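Long-range contacts in naphthalene dioxygenase large subunit (Rhodococcus sp., PDB 2B1X), which is the large subunit of a Rieske-type non-haem iron oxygenase, holding a two-iron, two-sulfur cluster and a separate mononuclear iron in one chain: residues I27-E32 against S378-M383; S53-R58 against F71-D76; K174-I179 against P406-P411; N301-N306 against R324-L329. One frame throughout, in Å; residues are numbered along the deposited sequence.

How the contacts relate
Contact 4 sits at the hub, its centre about 4 Å from the centre of the chain. The side chain of Arg-324 is about 8 Å from the bound Fe (III) ion. Contact 3 touches contact 4 directly, Leu-177 CD2 meeting Ile-304 CD1 at 3.6 Å, and both fall within the catalytic range of the sequence. Contact 1, its centre about 18 Å from that of contact 4, packs on the C-terminal end of helix 369-382, which carries the iron ligand Asp-372; the side chain of Ile-379 is about 11 Å from the bound iron. Contact 2 belongs to the Rieske range; its centre and that of contact 1 are about 36 Å apart, on opposite sides of the chain's centre.

Contact 1. Residues I27-E32 against S378-M383; sequences IINDPE and SITRVM
Asn-29 and Thr-380 meet where the helix 369-382 runs out, and the asparagine amide serves one of the carbonyls of its final turn. CG of Asn-29 is anti to the backbone N, beside the carbonyl carbon (chi1 -179°), and ND2 donates to Thr-380 O at 2.9 Å. The acceptor lies close to the amide plane, whereas ND2 stands above the plane of the carbonyl, 44° out of it. ND2 also passes 3.8 Å from Thr-380 CG2, the two side chains crossing at about a right angle. The threonine hydroxyl is occupied otherwise, by Trp-376 O one turn back in the helix and by the backbone N of Asn-202. A second link runs through a water, which accepts from Asn-29 N at 3.0 Å and donates to Met-383 O at 2.8 Å.

Beside this polar seam Ile-28 supplies the apolar half. Met-383 CG, set beside its own backbone N (chi1 -71°), meets Ile-28 CD1 at 3.8 Å; the same methyl reaches Ile-379 CG2, less closely, at 4.2 Å. Separately, Met-383 CB lies 4.1 Å from Ile-28 CG2. Ile-379 also packs on Tyr-110 of the second subunit, a residue lining the cluster pocket.

Just after Asn-29, Asp-30 starts helix 31-40 as its N-cap: OD1 accepts from Val-33 N and weakly from Glu-32 N, while OD2 pairs with Lys-389. The whole arrangement is a loop-to-helix junction: a side chain and a water tend the C-terminal turn of the helix bearing iron ligand Asp-372.

Contact 2. Residues S53-R58 against F71-D76; sequences SEIPER and FIVCRD
Ile-55 O is gripped by one arginine through two nitrogens: Arg-75 NE donates to it at 2.7 Å, and NH2 adds a weak bond at 3.2 Å. The NE bond is fairly straight, 156° at the hydrogen, and lies in the carbonyl plane, while the oxygen sits at the edge of the guanidinium, near its plane. A bend at chi3 (-55°) turns NE off the otherwise extended chain toward this oxygen. Pro-56 O comes near NE as well, but at a poor angle. Closer to the backbone, the loop carbonyls of Glu-57 and Pro-56 lie alongside CB and CD of Arg-75, Glu-57 O being 3.6 Å from Arg-75 CB. NH2 has a further, long and weak ion pair with Glu-52.

The Ile-55 side chain packs against the strand itself. Ile-55 CD1 approaches Val-73 CG1 at 4.1 Å. The same CD1 atom of Ile-55 lies 3.9 Å from Cys-74 C. At the more exposed end the Arg-58 stem passes over Asp-76 O, its CG 3.6 Å away, and its NH1 goes on to Glu-77 O; Asp-76 instead pairs with Arg-82.

The backbone bond of Arg-75 with Gly-59 shows the loop running straight into the strand pairing. Here the connection from strand 47-51 to strand 60-66 is laid across the end of strand 69-75, an inner strand of the antiparallel sheet of a Rieske [2Fe-2S] domain.

Contact 3. Residues K174-I179 against P406-P411; sequences KFYLDI and PNWTGP
Pro-411 sets its CD over one face of the Phe-175 ring in a CH-pi contact, 3.6 Å from the ring centroid and 17° off the normal. Gly-410 adds its CA obliquely to the same ring, 4.0 Å from Phe-175 CE1. Phe-175 in turn places its CD1 over the centre of one face of the Tyr-176 ring, while Pro-411 O and Trp-408 NE1 approach the tyrosine at its edge. Phe-175 CG stands anti to the backbone N (chi1 178°), which puts it 3.5 Å from Pro-411 CD.

The phenol oxygen joins two partners. Tyr-176 OH donates to Pro-411 O at 2.6 Å, on a lone pair in the carbonyl plane. It accepts from Trp-408 NE1 at 2.9 Å, the oxygen lying in the indole plane and the bond being 160° at the hydrogen. Around these groups, Ile-243 of strand 240-244 and Ile-287 of helix 282-288 supply further packing.

Because the hydroxyl donates its O-H to Pro-411 O and accepts the indole N-H of Trp-408, its rotation is set by the pair, and the loop before strand 413-415 is pinned to the helix by two directional hydrogen bonds through one hydroxyl.

Contact 4. Residues N301-N306 against R324-L329; sequences NLSIGN and RLWHPL
Ser-303 pairs with Arg-324 in an antiparallel beta hairpin, strands 302-309 and 318-330, within the large antiparallel sheet of a catalytic domain of the Bet v 1-like clan. This is the hydrogen-bonded pair, Ser-303 N to Arg-324 O and Arg-324 N to Ser-303 O, each 2.9 Å. Trp-326 N closes the next link on O of Asn-301, the residue directly preceding the strand, at 3.0 Å.

The tight side is the face of Ser-303. There Trp-326 NE1 donates to Ser-303 OG at 2.8 Å, and the serine oxygen lies at the ring edge, near its plane; it is also hydrogen-bonded to Thr-297 OG1. Arg-324 CG, set between its own N and carbonyl carbon (chi1 47°), takes one face of the same indole, offset toward the rim. Bends at chi2 and chi3 carry the arginine past Ser-303 O, and NH1 reaches a salt bridge with Glu-369.

On the other face the two leucine side chains are more loosely matched. Leu-302 CB and Leu-325 CD2, the closest side-chain atoms of this non-hydrogen-bonded pair, are 4.5 Å apart, and each leucine packs further within the sheet, on Leu-323 and Met-337 respectively. All the touching residues are nonetheless buried.

Past Leu-325, Asn-301 adds a side-chain rung: ND2 donates to Trp-326 O at 2.9 Å from well above the carbonyl plane, 63° out of it, and Asn-301 ND2 lies 3.8 Å from Pro-328 CD.

Contact 1. Residues I27-E32 against S378-M383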
# COMPACT_ATOMS: atom_id res chain seq x y z
N ILE A 27 -0.91 -14.34 -20.55
CA ILE A 27 -1.05 -12.96 -21.02
C ILE A 27 -1.86 -12.04 -20.09
O ILE A 27 -1.81 -10.83 -20.26
CB ILE A 27 -1.63 -12.89 -22.43
CG1 ILE A 27 -3.11 -13.30 -22.41
CG2 ILE A 27 -0.79 -13.73 -23.41
CD1 ILE A 27 -3.86 -12.90 -23.65
N ILE A 28 -2.56 -12.61 -19.11
CA ILE A 28 -3.48 -11.84 -18.29
C ILE A 28 -2.84 -10.98 -17.19
O ILE A 28 -3.11 -9.78 -17.07
CB ILE A 28 -4.61 -12.75 -17.71
CG1 ILE A 28 -5.51 -13.28 -18.84
CG2 ILE A 28 -5.45 -12.00 -16.70
CD1 ILE A 28 -6.37 -14.44 -18.44
N ASN A 29 -2.01 -11.62 -16.37
CA ASN A 29 -1.43 -10.95 -15.21
C ASN A 29 0.05 -11.32 -15.09
O ASN A 29 0.39 -12.31 -14.45
CB ASN A 29 -2.21 -11.37 -13.95
CG ASN A 29 -1.69 -10.72 -12.70
OD1 ASN A 29 -0.78 -9.87 -12.75
ND2 ASN A 29 -2.22 -11.13 -11.55
N ASP A 30 0.91 -10.55 -15.73
CA ASP A 30 2.35 -10.81 -15.72
C ASP A 30 3.16 -9.51 -15.85
O ASP A 30 2.92 -8.75 -16.77
CB ASP A 30 2.69 -11.76 -16.87
CG ASP A 30 4.12 -12.20 -16.84
OD1 ASP A 30 4.94 -11.60 -17.57
OD2 ASP A 30 4.53 -13.09 -16.08
N PRO A 31 4.14 -9.26 -14.96
CA PRO A 31 4.90 -8.00 -14.99
C PRO A 31 5.62 -7.77 -16.34
O PRO A 31 5.62 -6.65 -16.83
CB PRO A 31 5.92 -8.14 -13.86
CG PRO A 31 5.42 -9.22 -13.00
CD PRO A 31 4.61 -10.15 -13.88
N GLU A 32 6.18 -8.82 -16.95
CA GLU A 32 6.92 -8.66 -18.21
C GLU A 32 5.93 -8.37 -19.35
O GLU A 32 6.18 -7.52 -20.20
CB GLU A 32 7.80 -9.87 -18.57
CG GLU A 32 8.80 -9.54 -19.69
CD GLU A 32 9.42 -10.75 -20.41
OE1 GLU A 32 9.18 -11.91 -19.99
OE2 GLU A 32 10.18 -10.51 -21.39
N SER A 378 -11.29 -11.52 -9.81
CA SER A 378 -11.08 -12.92 -9.46
C SER A 378 -10.15 -13.66 -10.45
O SER A 378 -9.22 -14.36 -10.02
CB SER A 378 -12.44 -13.64 -9.37
OG SER A 378 -12.27 -15.05 -9.27
N ILE A 379 -10.45 -13.55 -11.76
CA ILE A 379 -9.61 -14.16 -12.81
C ILE A 379 -8.18 -13.65 -12.66
O ILE A 379 -7.21 -14.44 -12.66
CB ILE A 379 -10.10 -13.72 -14.20
CG1 ILE A 379 -11.50 -14.23 -14.49
CG2 ILE A 379 -9.13 -14.20 -15.31
CD1 ILE A 379 -12.07 -13.64 -15.78
N THR A 380 -8.05 -12.33 -12.49
CA THR A 380 -6.72 -11.70 -12.44
C THR A 380 -5.88 -12.27 -11.31
O THR A 380 -4.73 -12.56 -11.49
CB THR A 380 -6.90 -10.17 -12.27
OG1 THR A 380 -7.48 -9.67 -13.48
CG2 THR A 380 -5.54 -9.46 -12.19
N ARG A 381 -6.48 -12.42 -10.13
CA ARG A 381 -5.77 -12.95 -8.97
C ARG A 381 -5.23 -14.35 -9.21
O ARG A 381 -4.05 -14.62 -8.98
CB ARG A 381 -6.67 -12.97 -7.73
CG ARG A 381 -5.96 -13.52 -6.47
CD ARG A 381 -6.74 -13.35 -5.20
NE ARG A 381 -5.95 -13.80 -4.06
CZ ARG A 381 -6.48 -14.45 -3.02
NH1 ARG A 381 -7.78 -14.69 -3.00
NH2 ARG A 381 -5.70 -14.84 -2.02
N VAL A 382 -6.11 -15.25 -9.62
CA VAL A 382 -5.71 -16.62 -9.75
C VAL A 382 -4.79 -16.82 -10.99
O VAL A 382 -3.95 -17.73 -11.01
CB VAL A 382 -6.95 -17.56 -9.57
CG1 VAL A 382 -7.80 -17.71 -10.85
CG2 VAL A 382 -6.53 -18.91 -9.00
N MET A 383 -4.87 -15.89 -11.96
CA MET A 383 -3.99 -15.91 -13.12
C MET A 383 -2.58 -15.37 -12.93
O MET A 383 -1.79 -15.39 -13.88
CB MET A 383 -4.65 -15.24 -14.35
CG MET A 383 -5.81 -16.04 -15.02
SD MET A 383 -5.58 -17.80 -15.43
CE MET A 383 -3.85 -17.82 -15.76
O HOH W 1 -1.59 -14.54 -16.49

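Contact 2. Residues S53-R58 against F71-D76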
# COMPACT_ATOMS: atom_id res chain seq x y z
N SER A 53 -17.35 17.05 -27.14
CA SER A 53 -18.37 17.74 -26.33
C SER A 53 -17.97 17.99 -24.87
O SER A 53 -18.70 18.70 -24.16
CB SER A 53 -19.72 16.99 -26.36
OG SER A 53 -19.60 15.78 -25.63
N GLU A 54 -16.85 17.42 -24.42
CA GLU A 54 -16.28 17.71 -23.09
C GLU A 54 -15.51 19.04 -23.05
O GLU A 54 -15.32 19.65 -21.99
CB GLU A 54 -15.34 16.59 -22.63
CG GLU A 54 -15.92 15.17 -22.56
CD GLU A 54 -14.95 14.22 -21.89
OE1 GLU A 54 -14.92 14.20 -20.63
OE2 GLU A 54 -14.21 13.50 -22.61
N ILE A 55 -15.03 19.47 -24.22
CA ILE A 55 -14.25 20.69 -24.34
C ILE A 55 -14.86 21.58 -25.42
O ILE A 55 -14.23 21.87 -26.45
CB ILE A 55 -12.77 20.35 -24.60
CG1 ILE A 55 -12.63 19.36 -25.77
CG2 ILE A 55 -12.18 19.71 -23.32
CD1 ILE A 55 -11.22 19.19 -26.32
N PRO A 56 -16.10 22.00 -25.21
CA PRO A 56 -16.85 22.70 -26.27
C PRO A 56 -16.42 24.15 -26.50
O PRO A 56 -16.57 24.63 -27.62
CB PRO A 56 -18.30 22.65 -25.79
CG PRO A 56 -18.23 22.53 -24.31
CD PRO A 56 -16.90 21.83 -23.98
N GLU A 57 -15.92 24.82 -25.46
CA GLU A 57 -15.56 26.23 -25.54
C GLU A 57 -14.06 26.42 -25.64
O GLU A 57 -13.28 25.59 -25.14
CB GLU A 57 -16.02 26.97 -24.28
CG GLU A 57 -17.50 26.93 -24.00
CD GLU A 57 -18.31 27.53 -25.13
OE1 GLU A 57 -18.01 28.70 -25.52
OE2 GLU A 57 -19.23 26.84 -25.61
N ARG A 58 -13.64 27.53 -26.25
CA ARG A 58 -12.24 27.87 -26.33
C ARG A 58 -11.66 28.03 -24.91
O ARG A 58 -12.23 28.71 -24.05
CB ARG A 58 -12.06 29.13 -27.18
CG ARG A 58 -12.50 28.89 -28.64
CD ARG A 58 -12.04 29.97 -29.60
NE ARG A 58 -12.49 29.68 -30.95
CZ ARG A 58 -12.09 30.34 -32.03
NH1 ARG A 58 -11.21 31.35 -31.91
NH2 ARG A 58 -12.57 30.01 -33.22
N PHE A 71 -1.70 13.91 -20.61
CA PHE A 71 -1.87 14.89 -21.68
C PHE A 71 -2.97 15.86 -21.37
O PHE A 71 -4.03 15.46 -20.88
CB PHE A 71 -2.15 14.19 -23.03
CG PHE A 71 -0.99 13.44 -23.56
CD1 PHE A 71 -0.79 12.09 -23.19
CD2 PHE A 71 -0.05 14.07 -24.38
CE1 PHE A 71 0.34 11.38 -23.67
CE2 PHE A 71 1.08 13.37 -24.86
CZ PHE A 71 1.28 12.03 -24.48
N ILE A 72 -2.73 17.14 -21.63
CA ILE A 72 -3.82 18.12 -21.66
C ILE A 72 -4.50 18.04 -23.04
O ILE A 72 -3.84 18.17 -24.08
CB ILE A 72 -3.27 19.57 -21.45
CG1 ILE A 72 -2.63 19.71 -20.07
CG2 ILE A 72 -4.34 20.59 -21.60
CD1 ILE A 72 -1.64 20.90 -20.02
N VAL A 73 -5.82 17.83 -23.03
CA VAL A 73 -6.55 17.79 -24.27
C VAL A 73 -7.46 19.01 -24.23
O VAL A 73 -8.30 19.09 -23.36
CB VAL A 73 -7.35 16.45 -24.42
CG1 VAL A 73 -8.20 16.46 -25.73
CG2 VAL A 73 -6.39 15.28 -24.41
N CYS A 74 -7.25 19.96 -25.13
CA CYS A 74 -7.94 21.24 -25.00
C CYS A 74 -8.40 21.82 -26.33
O CYS A 74 -7.96 21.38 -27.39
CB CYS A 74 -7.08 22.25 -24.25
SG CYS A 74 -5.53 22.73 -25.07
N ARG A 75 -9.34 22.74 -26.26
CA ARG A 75 -9.72 23.55 -27.42
C ARG A 75 -9.00 24.87 -27.20
O ARG A 75 -9.23 25.56 -26.19
CB ARG A 75 -11.24 23.76 -27.49
CG ARG A 75 -11.72 24.39 -28.83
CD ARG A 75 -13.23 24.46 -28.98
NE ARG A 75 -13.90 23.17 -28.81
CZ ARG A 75 -14.17 22.31 -29.80
NH1 ARG A 75 -13.83 22.56 -31.05
NH2 ARG A 75 -14.79 21.18 -29.52
N ASP A 76 -8.12 25.24 -28.12
CA ASP A 76 -7.27 26.41 -27.85
C ASP A 76 -7.96 27.72 -28.21
O ASP A 76 -9.13 27.71 -28.66
CB ASP A 76 -5.85 26.27 -28.47
CG ASP A 76 -5.83 26.39 -29.99
OD1 ASP A 76 -6.81 26.85 -30.64
OD2 ASP A 76 -4.82 26.02 -30.62

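Contact 3. Residues K174-I179 against P406-P411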
# COMPACT_ATOMS: atom_id res chain seq x y z
N LYS A 174 -15.57 1.92 -38.97
CA LYS A 174 -16.24 3.21 -39.13
C LYS A 174 -17.73 3.08 -39.48
O LYS A 174 -18.56 3.85 -38.97
CB LYS A 174 -15.51 4.10 -40.14
CG LYS A 174 -14.09 4.49 -39.65
CD LYS A 174 -13.47 5.67 -40.42
CE LYS A 174 -13.28 5.38 -41.92
NZ LYS A 174 -12.52 4.10 -42.11
N PHE A 175 -18.07 2.11 -40.33
CA PHE A 175 -19.46 1.80 -40.71
C PHE A 175 -20.39 1.61 -39.50
O PHE A 175 -21.52 2.08 -39.49
CB PHE A 175 -19.47 0.55 -41.59
CG PHE A 175 -20.85 0.09 -42.03
CD1 PHE A 175 -21.62 -0.73 -41.21
CD2 PHE A 175 -21.35 0.45 -43.27
CE1 PHE A 175 -22.88 -1.15 -41.63
CE2 PHE A 175 -22.60 0.02 -43.70
CZ PHE A 175 -23.37 -0.77 -42.87
N TYR A 176 -19.87 0.94 -38.48
CA TYR A 176 -20.63 0.61 -37.27
C TYR A 176 -20.56 1.72 -36.24
O TYR A 176 -21.54 1.99 -35.57
CB TYR A 176 -20.11 -0.72 -36.68
CG TYR A 176 -20.26 -1.84 -37.67
CD1 TYR A 176 -19.17 -2.30 -38.42
CD2 TYR A 176 -21.51 -2.43 -37.89
CE1 TYR A 176 -19.32 -3.33 -39.38
CE2 TYR A 176 -21.67 -3.44 -38.83
CZ TYR A 176 -20.58 -3.91 -39.57
OH TYR A 176 -20.77 -4.91 -40.53
N LEU A 177 -19.41 2.35 -36.09
CA LEU A 177 -19.30 3.52 -35.21
C LEU A 177 -20.31 4.60 -35.59
O LEU A 177 -20.93 5.22 -34.73
CB LEU A 177 -17.89 4.10 -35.24
CG LEU A 177 -16.78 3.23 -34.60
CD1 LEU A 177 -15.43 3.94 -34.83
CD2 LEU A 177 -17.00 2.95 -33.10
N ASP A 178 -20.51 4.81 -36.88
CA ASP A 178 -21.51 5.78 -37.36
C ASP A 178 -22.90 5.52 -36.76
O ASP A 178 -23.62 6.45 -36.41
CB ASP A 178 -21.66 5.71 -38.88
CG ASP A 178 -20.46 6.24 -39.62
OD1 ASP A 178 -19.54 6.83 -38.97
OD2 ASP A 178 -20.35 6.09 -40.87
N ILE A 179 -23.27 4.25 -36.70
CA ILE A 179 -24.57 3.83 -36.21
C ILE A 179 -24.80 4.28 -34.76
O ILE A 179 -25.92 4.55 -34.36
CB ILE A 179 -24.71 2.32 -36.36
CG1 ILE A 179 -24.95 1.95 -37.84
CG2 ILE A 179 -25.87 1.76 -35.50
CD1 ILE A 179 -24.92 0.46 -38.13
N PRO A 406 -23.34 -15.07 -45.37
CA PRO A 406 -23.29 -14.60 -46.77
C PRO A 406 -24.27 -13.45 -47.05
O PRO A 406 -24.10 -12.70 -48.03
CB PRO A 406 -23.71 -15.84 -47.57
CG PRO A 406 -24.62 -16.59 -46.67
CD PRO A 406 -24.03 -16.38 -45.26
N ASN A 407 -25.29 -13.33 -46.20
CA ASN A 407 -26.33 -12.32 -46.33
C ASN A 407 -26.10 -11.01 -45.53
O ASN A 407 -26.92 -10.10 -45.60
CB ASN A 407 -27.68 -12.95 -45.96
CG ASN A 407 -28.00 -14.18 -46.82
OD1 ASN A 407 -28.05 -14.10 -48.06
ND2 ASN A 407 -28.22 -15.33 -46.18
N TRP A 408 -25.00 -10.92 -44.77
CA TRP A 408 -24.76 -9.69 -44.00
C TRP A 408 -24.39 -8.53 -44.92
O TRP A 408 -23.53 -8.68 -45.79
CB TRP A 408 -23.69 -9.88 -42.93
CG TRP A 408 -23.61 -8.73 -41.98
CD1 TRP A 408 -22.55 -7.86 -41.81
CD2 TRP A 408 -24.61 -8.33 -41.03
NE1 TRP A 408 -22.85 -6.94 -40.84
CE2 TRP A 408 -24.11 -7.21 -40.34
CE3 TRP A 408 -25.89 -8.81 -40.70
CZ2 TRP A 408 -24.83 -6.57 -39.32
CZ3 TRP A 408 -26.61 -8.18 -39.70
CH2 TRP A 408 -26.08 -7.05 -39.02
N THR A 409 -25.06 -7.38 -44.72
CA THR A 409 -24.92 -6.21 -45.61
C THR A 409 -23.86 -5.21 -45.15
O THR A 409 -23.58 -4.23 -45.85
CB THR A 409 -26.28 -5.47 -45.79
OG1 THR A 409 -26.88 -5.16 -44.52
CG2 THR A 409 -27.30 -6.35 -46.48
N GLY A 410 -23.27 -5.44 -43.99
CA GLY A 410 -22.19 -4.57 -43.53
C GLY A 410 -20.82 -5.17 -43.83
O GLY A 410 -20.73 -6.34 -44.22
N PRO A 411 -19.77 -4.38 -43.68
CA PRO A 411 -18.40 -4.86 -43.90
C PRO A 411 -17.88 -5.68 -42.69
O PRO A 411 -18.55 -5.76 -41.64
CB PRO A 411 -17.62 -3.55 -44.07
CG PRO A 411 -18.35 -2.58 -43.20
CD PRO A 411 -19.80 -2.94 -43.32

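Contact 4. Residues N301-N306 against R324-L329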
# COMPACT_ATOMS: atom_id res chain seq x y z
N ASN A 301 -8.46 -0.39 -25.95
CA ASN A 301 -9.09 -0.38 -24.61
C ASN A 301 -10.28 0.58 -24.49
O ASN A 301 -10.59 1.04 -23.40
CB ASN A 301 -8.04 -0.08 -23.52
CG ASN A 301 -7.55 1.38 -23.56
OD1 ASN A 301 -7.52 1.99 -24.62
ND2 ASN A 301 -7.19 1.93 -22.41
N LEU A 302 -10.93 0.90 -25.62
CA LEU A 302 -12.17 1.66 -25.60
C LEU A 302 -13.31 0.71 -25.92
O LEU A 302 -13.31 0.09 -26.98
CB LEU A 302 -12.16 2.80 -26.65
CG LEU A 302 -13.56 3.43 -26.93
CD1 LEU A 302 -14.02 4.19 -25.70
CD2 LEU A 302 -13.57 4.33 -28.15
N SER A 303 -14.29 0.60 -25.02
CA SER A 303 -15.45 -0.25 -25.29
C SER A 303 -16.73 0.59 -25.32
O SER A 303 -16.78 1.67 -24.73
CB SER A 303 -15.59 -1.39 -24.28
OG SER A 303 -14.47 -2.30 -24.30
N ILE A 304 -17.72 0.08 -26.04
CA ILE A 304 -18.98 0.74 -26.28
C ILE A 304 -20.07 -0.19 -25.81
O ILE A 304 -20.03 -1.40 -26.11
CB ILE A 304 -19.12 1.01 -27.80
CG1 ILE A 304 -18.02 2.01 -28.23
CG2 ILE A 304 -20.52 1.51 -28.16
CD1 ILE A 304 -17.92 2.25 -29.74
N GLY A 305 -21.05 0.36 -25.10
CA GLY A 305 -22.30 -0.34 -24.86
C GLY A 305 -23.50 0.52 -25.21
O GLY A 305 -23.64 1.61 -24.66
N ASN A 306 -24.35 0.08 -26.14
CA ASN A 306 -25.54 0.82 -26.49
C ASN A 306 -26.67 -0.16 -26.25
O ASN A 306 -26.92 -1.06 -27.07
CB ASN A 306 -25.49 1.29 -27.96
CG ASN A 306 -26.52 2.40 -28.30
OD1 ASN A 306 -26.51 2.91 -29.40
ND2 ASN A 306 -27.39 2.76 -27.36
N ARG A 324 -16.40 3.48 -22.54
CA ARG A 324 -15.56 3.35 -21.36
C ARG A 324 -14.12 3.00 -21.76
O ARG A 324 -13.91 2.29 -22.75
CB ARG A 324 -16.14 2.27 -20.41
CG ARG A 324 -16.55 0.97 -21.12
CD ARG A 324 -18.05 0.89 -21.50
NE ARG A 324 -18.84 1.36 -20.37
CZ ARG A 324 -19.04 0.66 -19.26
NH1 ARG A 324 -18.57 -0.59 -19.16
NH2 ARG A 324 -19.72 1.22 -18.26
N LEU A 325 -13.16 3.53 -21.00
CA LEU A 325 -11.77 3.15 -21.04
C LEU A 325 -11.42 2.12 -19.98
O LEU A 325 -11.79 2.25 -18.79
CB LEU A 325 -10.88 4.37 -20.86
CG LEU A 325 -10.82 5.31 -22.08
CD1 LEU A 325 -10.28 6.67 -21.68
CD2 LEU A 325 -9.97 4.66 -23.22
N TRP A 326 -10.69 1.10 -20.40
CA TRP A 326 -10.11 0.20 -19.43
C TRP A 326 -8.68 0.68 -19.34
O TRP A 326 -7.81 0.25 -20.09
CB TRP A 326 -10.20 -1.27 -19.89
CG TRP A 326 -11.52 -1.63 -20.43
CD1 TRP A 326 -11.86 -1.90 -21.76
CD2 TRP A 326 -12.74 -1.75 -19.68
NE1 TRP A 326 -13.20 -2.19 -21.84
CE2 TRP A 326 -13.76 -2.13 -20.58
CE3 TRP A 326 -13.07 -1.60 -18.31
CZ2 TRP A 326 -15.08 -2.33 -20.19
CZ3 TRP A 326 -14.41 -1.82 -17.92
CH2 TRP A 326 -15.40 -2.18 -18.88
N HIS A 327 -8.44 1.63 -18.43
CA HIS A 327 -7.12 2.26 -18.37
C HIS A 327 -6.06 1.39 -17.65
O HIS A 327 -6.23 1.07 -16.49
CB HIS A 327 -7.18 3.67 -17.77
CG HIS A 327 -5.89 4.37 -17.86
ND1 HIS A 327 -5.15 4.71 -16.74
CD2 HIS A 327 -5.14 4.73 -18.93
CE1 HIS A 327 -4.02 5.28 -17.13
NE2 HIS A 327 -3.98 5.28 -18.45
N PRO A 328 -4.96 1.04 -18.31
CA PRO A 328 -3.95 0.18 -17.68
C PRO A 328 -3.08 0.83 -16.57
O PRO A 328 -2.33 1.82 -16.81
CB PRO A 328 -3.05 -0.23 -18.86
CG PRO A 328 -3.11 0.94 -19.78
CD PRO A 328 -4.58 1.42 -19.70
N LEU A 329 -3.13 0.24 -15.39
CA LEU A 329 -2.40 0.79 -14.24
C LEU A 329 -1.24 -0.16 -13.88
O LEU A 329 -0.20 0.28 -13.38
CB LEU A 329 -3.34 0.97 -13.05
CG LEU A 329 -4.28 2.18 -13.06
CD1 LEU A 329 -5.07 2.23 -11.74
CD2 LEU A 329 -3.47 3.48 -13.28